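Long-range contacts in polycomb protein Pcl (Drosophila melanogaster, PDB 5OQD), which helps establish early embryonic silencing of homeotic genes as a Polycomb-group subunit of the Esc/E(z) complex, which methylates histone H3: residues 43-48 and 72-78; 65-70 and 98-102; 155-159 and 171-175. One frame throughout, in Å; residues are numbered along the deposited sequence.

Contact 1. Residues 43-48 and 72-78; sequences LQCCKC and VFCCTVC. With ZN (zinc ion), chain L.
Lys-47 packs against Cys-78 and Cys-74 and illustrates how a long side chain can cover a zinc site. Its CB meets Cys-78 CB at 3.6 Å and lies near Cys-78 SG; farther out, CD sits between Cys-78 O and Cys-74 SG, 3.8 Å from the latter sulfur, and the extended chain carries NZ on to the carbonyl oxygens of Pro-188 and Glu-190. The aliphatic part thus covers the Cys-78 side of the zinc site while the charge is satisfied beyond it. Inside, the zinc ion is held by Cys-45, Cys-48, Cys-75 and Cys-78, one Cys-x-x-Cys-type pair from each segment. Cys-45 SG, 2.5 Å from the zinc, also accepts the N-H of Cys-75 at 3.3 Å in a nearly straight bond (168°), and that of Cys-48; these donors would probably offset part of the thiolate charge. Next to it, Cys-46 N donates to Phe-73 O at 2.7 Å, and a water links Gln-44 O to Phe-73 N. In this cross-braced PHD finger the site joins two small hairpins: strand 42-44 pairs with 51-53, and strand 71-74 with 84-87, while Phe-52 of strand 51-53 meets Phe-73 edge-to-face.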
loop_
_atom_site.group_PDB
_atom_site.type_symbol
_atom_site.label_atom_id
_atom_site.label_comp_id
_atom_site.label_asym_id
_atom_site.label_seq_id
_atom_site.Cartn_x
_atom_site.Cartn_y
_atom_site.Cartn_z
ATOM N N LEU B 43 -4.376 10.875 -0.610
ATOM C CA LEU B 43 -3.046 10.944 -0.021
ATOM C C LEU B 43 -2.957 12.064 1.010
ATOM O O LEU B 43 -3.690 13.052 0.937
ATOM C CB LEU B 43 -1.986 11.139 -1.107
ATOM C CG LEU B 43 -1.811 9.990 -2.104
ATOM C CD1 LEU B 43 -0.703 10.307 -3.097
ATOM C CD2 LEU B 43 -1.530 8.681 -1.380
ATOM N N GLN B 44 -2.054 11.900 1.970
ATOM C CA GLN B 44 -1.857 12.888 3.021
ATOM C C GLN B 44 -0.531 13.616 2.828
ATOM O O GLN B 44 0.515 12.979 2.682
ATOM C CB GLN B 44 -1.897 12.218 4.394
ATOM C CG GLN B 44 -1.819 13.177 5.572
ATOM C CD GLN B 44 -1.779 12.450 6.900
ATOM O OE1 GLN B 44 -1.296 11.320 6.987
ATOM N NE2 GLN B 44 -2.287 13.093 7.944
ATOM N N CYS B 45 -0.576 14.944 2.814
ATOM C CA CYS B 45 0.636 15.746 2.692
ATOM C C CYS B 45 1.573 15.471 3.864
ATOM O O CYS B 45 1.128 15.326 5.003
ATOM C CB CYS B 45 0.294 17.235 2.620
ATOM S SG CYS B 45 1.723 18.340 2.435
ATOM N N CYS B 46 2.855 15.301 3.591
ATOM C CA CYS B 46 3.804 15.147 4.676
ATOM C C CYS B 46 3.997 16.390 5.544
ATOM O O CYS B 46 4.134 16.277 6.744
ATOM C CB CYS B 46 5.142 14.586 4.186
ATOM S SG CYS B 46 5.943 15.468 2.841
ATOM N N LYS B 47 4.094 17.563 4.935
ATOM C CA LYS B 47 4.217 18.806 5.700
ATOM C C LYS B 47 3.015 19.396 6.472
ATOM O O LYS B 47 3.144 19.745 7.634
ATOM C CB LYS B 47 4.918 19.868 4.861
ATOM C CG LYS B 47 6.415 19.637 4.783
ATOM C CD LYS B 47 7.093 20.588 3.822
ATOM C CE LYS B 47 8.594 20.558 4.015
ATOM N NZ LYS B 47 9.272 21.545 3.139
ATOM N N CYS B 48 1.852 19.463 5.833
ATOM C CA CYS B 48 0.654 20.082 6.399
ATOM C C CYS B 48 -0.283 19.041 7.006
ATOM O O CYS B 48 -1.178 19.378 7.783
ATOM C CB CYS B 48 -0.086 20.896 5.334
ATOM S SG CYS B 48 -0.924 19.915 4.067
ATOM N N VAL B 72 4.920 9.251 -1.097
ATOM C CA VAL B 72 5.274 10.406 -0.284
ATOM C C VAL B 72 4.760 11.652 -0.988
ATOM O O VAL B 72 5.194 11.973 -2.094
ATOM C CB VAL B 72 6.790 10.523 -0.055
ATOM C CG1 VAL B 72 7.119 11.835 0.646
ATOM C CG2 VAL B 72 7.300 9.344 0.752
ATOM N N PHE B 73 3.826 12.349 -0.351
ATOM C CA PHE B 73 3.166 13.478 -0.993
ATOM C C PHE B 73 3.354 14.790 -0.241
ATOM O O PHE B 73 3.289 14.839 0.986
ATOM C CB PHE B 73 1.672 13.188 -1.158
ATOM C CG PHE B 73 0.874 14.373 -1.618
ATOM C CD1 PHE B 73 1.120 14.955 -2.850
ATOM C CD2 PHE B 73 -0.123 14.904 -0.819
ATOM C CE1 PHE B 73 0.389 16.047 -3.273
ATOM C CE2 PHE B 73 -0.860 15.994 -1.240
ATOM C CZ PHE B 73 -0.604 16.566 -2.468
ATOM N N CYS B 74 3.595 15.853 -1.001
ATOM C CA CYS B 74 3.660 17.200 -0.456
ATOM C C CYS B 74 2.916 18.146 -1.392
ATOM O O CYS B 74 3.237 18.236 -2.576
ATOM C CB CYS B 74 5.110 17.647 -0.271
ATOM S SG CYS B 74 5.314 19.122 0.752
ATOM N N CYS B 75 1.916 18.842 -0.859
ATOM C CA CYS B 75 1.046 19.683 -1.678
ATOM C C CYS B 75 1.748 20.951 -2.159
ATOM O O CYS B 75 2.881 21.237 -1.767
ATOM C CB CYS B 75 -0.222 20.055 -0.904
ATOM S SG CYS B 75 0.046 21.195 0.477
ATOM N N THR B 76 1.059 21.707 -3.009
ATOM C CA THR B 76 1.605 22.935 -3.576
ATOM C C THR B 76 1.773 24.028 -2.525
ATOM O O THR B 76 2.640 24.894 -2.652
ATOM C CB THR B 76 0.715 23.467 -4.715
ATOM O OG1 THR B 76 -0.650 23.488 -4.285
ATOM C CG2 THR B 76 0.834 22.577 -5.941
ATOM N N VAL B 77 0.949 23.983 -1.484
ATOM C CA VAL B 77 1.021 24.974 -0.416
ATOM C C VAL B 77 2.302 24.813 0.395
ATOM O O VAL B 77 2.992 25.788 0.693
ATOM C CB VAL B 77 -0.190 24.873 0.531
ATOM C CG1 VAL B 77 -0.165 26.003 1.550
ATOM C CG2 VAL B 77 -1.488 24.900 -0.266
ATOM N N CYS B 78 2.621 23.572 0.739
ATOM C CA CYS B 78 3.763 23.280 1.598
ATOM C C CYS B 78 5.076 23.195 0.824
ATOM O O CYS B 78 6.152 23.270 1.414
ATOM C CB CYS B 78 3.531 21.973 2.360
ATOM S SG CYS B 78 2.094 21.980 3.453
HETATM ZN ZN ZN L . 0.610 20.521 2.530
HETATM O O HOH W 1 3.175 11.714 2.676
#

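Contact 2. Residues 65-70 and 98-102; sequences LRGDMF and IALYN
Asn-102 and Arg-66 meet side chain to backbone, an example of one carboxamide reading the polar groups of a turn. Among the hydrogen bonds, Asn-102 OD1 accepts from Arg-66 N at 3.0 Å, the donor lying in the carbonyl plane on a lone pair. With CG beside its own backbone N (chi1 -82°), the amide folds back along the helix, and ND2 donates to Ile-98 O at 3.0 Å, an oxygen that takes Asn-102 N from the other face. The same ND2 is modelled too close to Arg-66 O, so that bond is doubtful in detail. Replaced by alanine, this position would lose both amide groups, which would probably leave Arg-66 N without its acceptor on the helix and weaken the tie between turn and helix. Turn geometry adds a second element: residues 65-68 form a type II turn, in which a side chain at Gly-67 would collide with the Tyr-101 ring and the preceding carbonyl. Asp-68 OD1 accepts from Phe-70 N at 3.3 Å, nearly straight, as an Asx turn, and is also salt-bridged to Arg-87. The Arg-66 guanidinium and the Tyr-101 ring, planes 19° apart, send NH1 and OH to Asp-39 OD2. Apolar contacts centre on Ile-98, whose CD1 meets Phe-70 CE1 at 3.9 Å and whose CG2 meets Leu-65 CD1 at 4.1 Å, the two aliphatic chains crossing at about a right angle. Helix 92-104 thus faces the PHD-finger loop between strands 51-53 and 71-74, while its Ala-99 and Leu-100 pack on helix 114-125.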
loop_
_atom_site.group_PDB
_atom_site.type_symbol
_atom_site.label_atom_id
_atom_site.label_comp_id
_atom_site.label_asym_id
_atom_site.label_seq_id
_atom_site.Cartn_x
_atom_site.Cartn_y
_atom_site.Cartn_z
ATOM N N LEU B 65 -4.930 0.691 -6.656
ATOM C CA LEU B 65 -5.524 -0.474 -6.013
ATOM C C LEU B 65 -5.976 -0.101 -4.608
ATOM O O LEU B 65 -5.335 0.713 -3.943
ATOM C CB LEU B 65 -4.535 -1.641 -5.967
ATOM C CG LEU B 65 -4.453 -2.526 -7.213
ATOM C CD1 LEU B 65 -3.211 -3.399 -7.168
ATOM C CD2 LEU B 65 -5.703 -3.382 -7.334
ATOM N N ARG B 66 -7.081 -0.688 -4.166
ATOM C CA ARG B 66 -7.653 -0.342 -2.870
ATOM C C ARG B 66 -6.702 -0.717 -1.739
ATOM O O ARG B 66 -6.364 -1.887 -1.560
ATOM C CB ARG B 66 -9.007 -1.027 -2.683
ATOM C CG ARG B 66 -9.972 -0.243 -1.813
ATOM C CD ARG B 66 -11.377 -0.818 -1.874
ATOM N NE ARG B 66 -12.364 0.118 -1.342
ATOM C CZ ARG B 66 -12.702 0.199 -0.060
ATOM N NH1 ARG B 66 -12.132 -0.602 0.830
ATOM N NH2 ARG B 66 -13.610 1.083 0.332
ATOM N N GLY B 67 -6.265 0.288 -0.986
ATOM C CA GLY B 67 -5.335 0.077 0.107
ATOM C C GLY B 67 -3.931 0.540 -0.230
ATOM O O GLY B 67 -3.095 0.717 0.657
ATOM N N ASP B 68 -3.679 0.778 -1.510
ATOM C CA ASP B 68 -2.346 1.137 -1.958
ATOM C C ASP B 68 -2.129 2.631 -1.858
ATOM O O ASP B 68 -2.571 3.395 -2.697
ATOM C CB ASP B 68 -2.154 0.691 -3.403
ATOM C CG ASP B 68 -0.812 1.081 -3.958
ATOM O OD1 ASP B 68 -0.006 1.650 -3.215
ATOM O OD2 ASP B 68 -0.555 0.811 -5.143
ATOM N N MET B 69 -1.431 3.035 -0.812
ATOM C CA MET B 69 -1.143 4.432 -0.568
ATOM C C MET B 69 0.342 4.679 -0.440
ATOM O O MET B 69 0.757 5.613 0.227
ATOM C CB MET B 69 -1.857 4.913 0.684
ATOM C CG MET B 69 -3.340 5.123 0.483
ATOM S SD MET B 69 -4.250 5.073 2.032
ATOM C CE MET B 69 -3.465 6.396 2.946
ATOM N N PHE B 70 1.150 3.839 -1.064
ATOM C CA PHE B 70 2.570 3.870 -0.805
ATOM C C PHE B 70 3.228 4.972 -1.608
ATOM O O PHE B 70 3.896 4.727 -2.603
ATOM C CB PHE B 70 3.193 2.521 -1.138
ATOM C CG PHE B 70 2.749 1.415 -0.235
ATOM C CD1 PHE B 70 1.611 0.697 -0.512
ATOM C CD2 PHE B 70 3.474 1.095 0.890
ATOM C CE1 PHE B 70 1.202 -0.318 0.319
ATOM C CE2 PHE B 70 3.070 0.082 1.725
ATOM C CZ PHE B 70 1.934 -0.628 1.438
ATOM N N ILE B 98 -2.039 -6.016 0.105
ATOM C CA ILE B 98 -2.817 -5.386 -0.959
ATOM C C ILE B 98 -3.693 -6.418 -1.663
ATOM O O ILE B 98 -4.867 -6.167 -1.941
ATOM C CB ILE B 98 -1.903 -4.692 -1.991
ATOM C CG1 ILE B 98 -1.350 -3.384 -1.422
ATOM C CG2 ILE B 98 -2.657 -4.413 -3.285
ATOM C CD1 ILE B 98 -0.356 -2.696 -2.336
ATOM N N ALA B 99 -3.115 -7.584 -1.935
ATOM C CA ALA B 99 -3.833 -8.662 -2.605
ATOM C C ALA B 99 -5.034 -9.128 -1.788
ATOM O O ALA B 99 -6.147 -9.216 -2.302
ATOM C CB ALA B 99 -2.895 -9.830 -2.880
ATOM N N LEU B 100 -4.801 -9.419 -0.512
ATOM C CA LEU B 100 -5.852 -9.924 0.366
ATOM C C LEU B 100 -6.911 -8.866 0.672
ATOM O O LEU B 100 -8.066 -9.196 0.938
ATOM C CB LEU B 100 -5.244 -10.446 1.669
ATOM C CG LEU B 100 -4.373 -11.699 1.542
ATOM C CD1 LEU B 100 -3.715 -12.038 2.867
ATOM C CD2 LEU B 100 -5.200 -12.871 1.041
ATOM N N TYR B 101 -6.515 -7.598 0.635
ATOM C CA TYR B 101 -7.432 -6.504 0.942
ATOM C C TYR B 101 -8.400 -6.249 -0.209
ATOM O O TYR B 101 -9.585 -5.994 0.009
ATOM C CB TYR B 101 -6.649 -5.229 1.269
ATOM C CG TYR B 101 -7.500 -4.092 1.785
ATOM C CD1 TYR B 101 -8.037 -4.124 3.066
ATOM C CD2 TYR B 101 -7.753 -2.977 0.998
ATOM C CE1 TYR B 101 -8.810 -3.083 3.540
ATOM C CE2 TYR B 101 -8.523 -1.929 1.466
ATOM C CZ TYR B 101 -9.050 -1.988 2.738
ATOM O OH TYR B 101 -9.819 -0.949 3.208
ATOM N N ASN B 102 -7.890 -6.323 -1.433
ATOM C CA ASN B 102 -8.704 -6.093 -2.621
ATOM C C ASN B 102 -9.591 -7.284 -2.963
ATOM O O ASN B 102 -10.722 -7.112 -3.419
ATOM C CB ASN B 102 -7.813 -5.751 -3.817
ATOM C CG ASN B 102 -7.404 -4.293 -3.840
ATOM O OD1 ASN B 102 -7.884 -3.516 -4.665
ATOM N ND2 ASN B 102 -6.520 -3.910 -2.926
#

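Contact 3. Residues 155-159 and 171-175; sequences SDRFV and YALRH
Arg-174 reaches Ser-155 through two torsions: chi1 of -166° sends the chain away from its backbone N, and a bend at chi3 (-60°) swings the guanidinium back over the 155-159 segment. There NH2 donates to Ser-155 O at 2.7 Å, the oxygen lying close to the guanidinium plane, and NE adds a weak second bond to it; a further weak bond runs from NH2 to Phe-158 O. One face of the group is covered by Val-159 CG2, 3.3 Å above its plane and centred on it, the two side chains crossing at about a right angle. A flat charged group is in this way restrained by one good edge bond, two weak bonds and a methyl on its face. On the other side of the strands Phe-158 and Leu-173 run side by side, CE1 of the ring meeting CD2 of the leucine at 3.6 Å, and both side chains pack on Leu-100 of helix 92-104. The backbone supplies the frame. Val-159 and Ala-172 make an antiparallel hydrogen-bonded pair, with Val-159 N to Ala-172 O at 2.7 Å and Ala-172 N to Val-159 O at 3.0 Å, while Phe-158 and Leu-173 form the adjoining non-hydrogen-bonded pair. Past the last pair, Arg-174 N donates to Arg-157 O at 2.9 Å, and a water joins that oxygen to His-175 N. Strands 158-161 and 170-173, with 112-113 beside the latter, give the 1-3-2 sheet order of a winged-helix domain, in which the loop joining 158-161 to 170-173 is probably the wing.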
loop_
_atom_site.group_PDB
_atom_site.type_symbol
_atom_site.label_atom_id
_atom_site.label_comp_id
_atom_site.label_asym_id
_atom_site.label_seq_id
_atom_site.Cartn_x
_atom_site.Cartn_y
_atom_site.Cartn_z
ATOM N N SER B 155 2.778 -13.649 10.468
ATOM C CA SER B 155 1.630 -14.341 11.045
ATOM C C SER B 155 0.705 -13.428 11.843
ATOM O O SER B 155 -0.468 -13.739 12.045
ATOM C CB SER B 155 2.093 -15.510 11.917
ATOM O OG SER B 155 2.857 -16.435 11.163
ATOM N N ASP B 156 1.244 -12.300 12.294
ATOM C CA ASP B 156 0.470 -11.323 13.046
ATOM C C ASP B 156 -0.581 -10.651 12.166
ATOM O O ASP B 156 -1.665 -10.304 12.636
ATOM C CB ASP B 156 1.398 -10.274 13.665
ATOM C CG ASP B 156 2.330 -9.646 12.647
ATOM O OD1 ASP B 156 3.181 -10.375 12.092
ATOM O OD2 ASP B 156 2.222 -8.423 12.411
ATOM N N ARG B 157 -0.275 -10.467 10.898
ATOM C CA ARG B 157 -1.217 -9.891 9.963
ATOM C C ARG B 157 -1.984 -10.901 9.155
ATOM O O ARG B 157 -3.042 -10.638 8.686
ATOM C CB ARG B 157 -0.499 -8.983 8.992
ATOM C CG ARG B 157 0.484 -8.053 9.637
ATOM C CD ARG B 157 0.516 -6.724 8.930
ATOM N NE ARG B 157 1.827 -6.107 8.960
ATOM C CZ ARG B 157 2.258 -5.280 8.030
ATOM N NH1 ARG B 157 1.481 -4.959 7.025
ATOM N NH2 ARG B 157 3.452 -4.763 8.122
ATOM N N PHE B 158 -1.425 -12.072 8.981
ATOM C CA PHE B 158 -2.046 -13.091 8.140
ATOM C C PHE B 158 -2.360 -14.385 8.890
ATOM O O PHE B 158 -1.489 -14.962 9.542
ATOM C CB PHE B 158 -1.143 -13.412 6.947
ATOM C CG PHE B 158 -0.683 -12.202 6.187
ATOM C CD1 PHE B 158 -1.599 -11.359 5.582
ATOM C CD2 PHE B 158 0.667 -11.917 6.062
ATOM C CE1 PHE B 158 -1.177 -10.245 4.877
ATOM C CE2 PHE B 158 1.096 -10.806 5.357
ATOM C CZ PHE B 158 0.170 -9.967 4.764
ATOM N N VAL B 159 -3.608 -14.836 8.795
ATOM C CA VAL B 159 -3.984 -16.147 9.313
ATOM C C VAL B 159 -3.774 -17.204 8.244
ATOM O O VAL B 159 -4.078 -16.982 7.073
ATOM C CB VAL B 159 -5.453 -16.208 9.764
ATOM C CG1 VAL B 159 -5.822 -17.628 10.179
ATOM C CG2 VAL B 159 -5.704 -15.244 10.886
ATOM N N TYR B 171 -5.081 -18.400 3.167
ATOM C CA TYR B 171 -4.647 -17.241 3.926
ATOM C C TYR B 171 -5.702 -16.153 3.979
ATOM O O TYR B 171 -6.533 -16.034 3.098
ATOM C CB TYR B 171 -3.344 -16.690 3.360
ATOM C CG TYR B 171 -2.203 -17.661 3.466
ATOM C CD1 TYR B 171 -1.479 -17.778 4.632
ATOM C CD2 TYR B 171 -1.864 -18.476 2.403
ATOM C CE1 TYR B 171 -0.442 -18.673 4.737
ATOM C CE2 TYR B 171 -0.827 -19.372 2.498
ATOM C CZ TYR B 171 -0.121 -19.464 3.669
ATOM O OH TYR B 171 0.910 -20.354 3.766
ATOM N N ALA B 172 -5.654 -15.363 5.036
ATOM C CA ALA B 172 -6.579 -14.257 5.224
ATOM C C ALA B 172 -5.985 -13.241 6.186
ATOM O O ALA B 172 -5.144 -13.581 7.018
ATOM C CB ALA B 172 -7.917 -14.761 5.741
ATOM N N LEU B 173 -6.416 -11.991 6.062
ATOM C CA LEU B 173 -6.017 -10.959 7.008
ATOM C C LEU B 173 -6.601 -11.284 8.375
ATOM O O LEU B 173 -7.779 -11.629 8.484
ATOM C CB LEU B 173 -6.483 -9.580 6.540
ATOM C CG LEU B 173 -5.828 -9.008 5.281
ATOM C CD1 LEU B 173 -6.546 -7.740 4.840
ATOM C CD2 LEU B 173 -4.358 -8.728 5.528
ATOM N N ARG B 174 -5.780 -11.188 9.415
ATOM C CA ARG B 174 -6.246 -11.491 10.762
ATOM C C ARG B 174 -7.217 -10.420 11.236
ATOM O O ARG B 174 -8.058 -10.664 12.101
ATOM C CB ARG B 174 -5.068 -11.620 11.729
ATOM C CG ARG B 174 -5.435 -12.266 13.054
ATOM C CD ARG B 174 -4.212 -12.521 13.914
ATOM N NE ARG B 174 -3.254 -13.415 13.268
ATOM C CZ ARG B 174 -3.329 -14.741 13.298
ATOM N NH1 ARG B 174 -4.325 -15.338 13.939
ATOM N NH2 ARG B 174 -2.410 -15.473 12.686
ATOM N N HIS B 175 -7.099 -9.235 10.651
ATOM C CA HIS B 175 -7.959 -8.117 11.003
ATOM C C HIS B 175 -8.398 -7.363 9.750
ATOM O O HIS B 175 -7.878 -7.596 8.661
ATOM C CB HIS B 175 -7.244 -7.191 11.985
ATOM C CG HIS B 175 -6.766 -7.888 13.221
ATOM N ND1 HIS B 175 -7.562 -8.063 14.332
ATOM C CD2 HIS B 175 -5.580 -8.473 13.513
ATOM C CE1 HIS B 175 -6.884 -8.715 15.259
ATOM N NE2 HIS B 175 -5.678 -8.976 14.788
HETATM O O HOH W 2 -4.476 -8.402 10.084
#

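How the contacts relate
The three contacts follow the chain from the PHD finger into the winged-helix domain. Contacts 1 and 2 alternate along the sequence, since 65-70 precedes 72-78 and 98-102 comes after it; their centres are about 21 Å apart, and they meet where Leu-43 packs against the backbone of Met-69. Contact 3 comes later, its centre about 15 Å from that of contact 2; the two share helix 92-104, with Leu-100 also on the Tyr-171 backbone and Tyr-101 on Leu-173. Contacts 1 and 3 do not touch and lie on opposite sides of the chain's centre, about 31 Å apart between centres. Contact 2 is therefore the junction, consistent with the two domains packing together as one compact unit in this crystal structure.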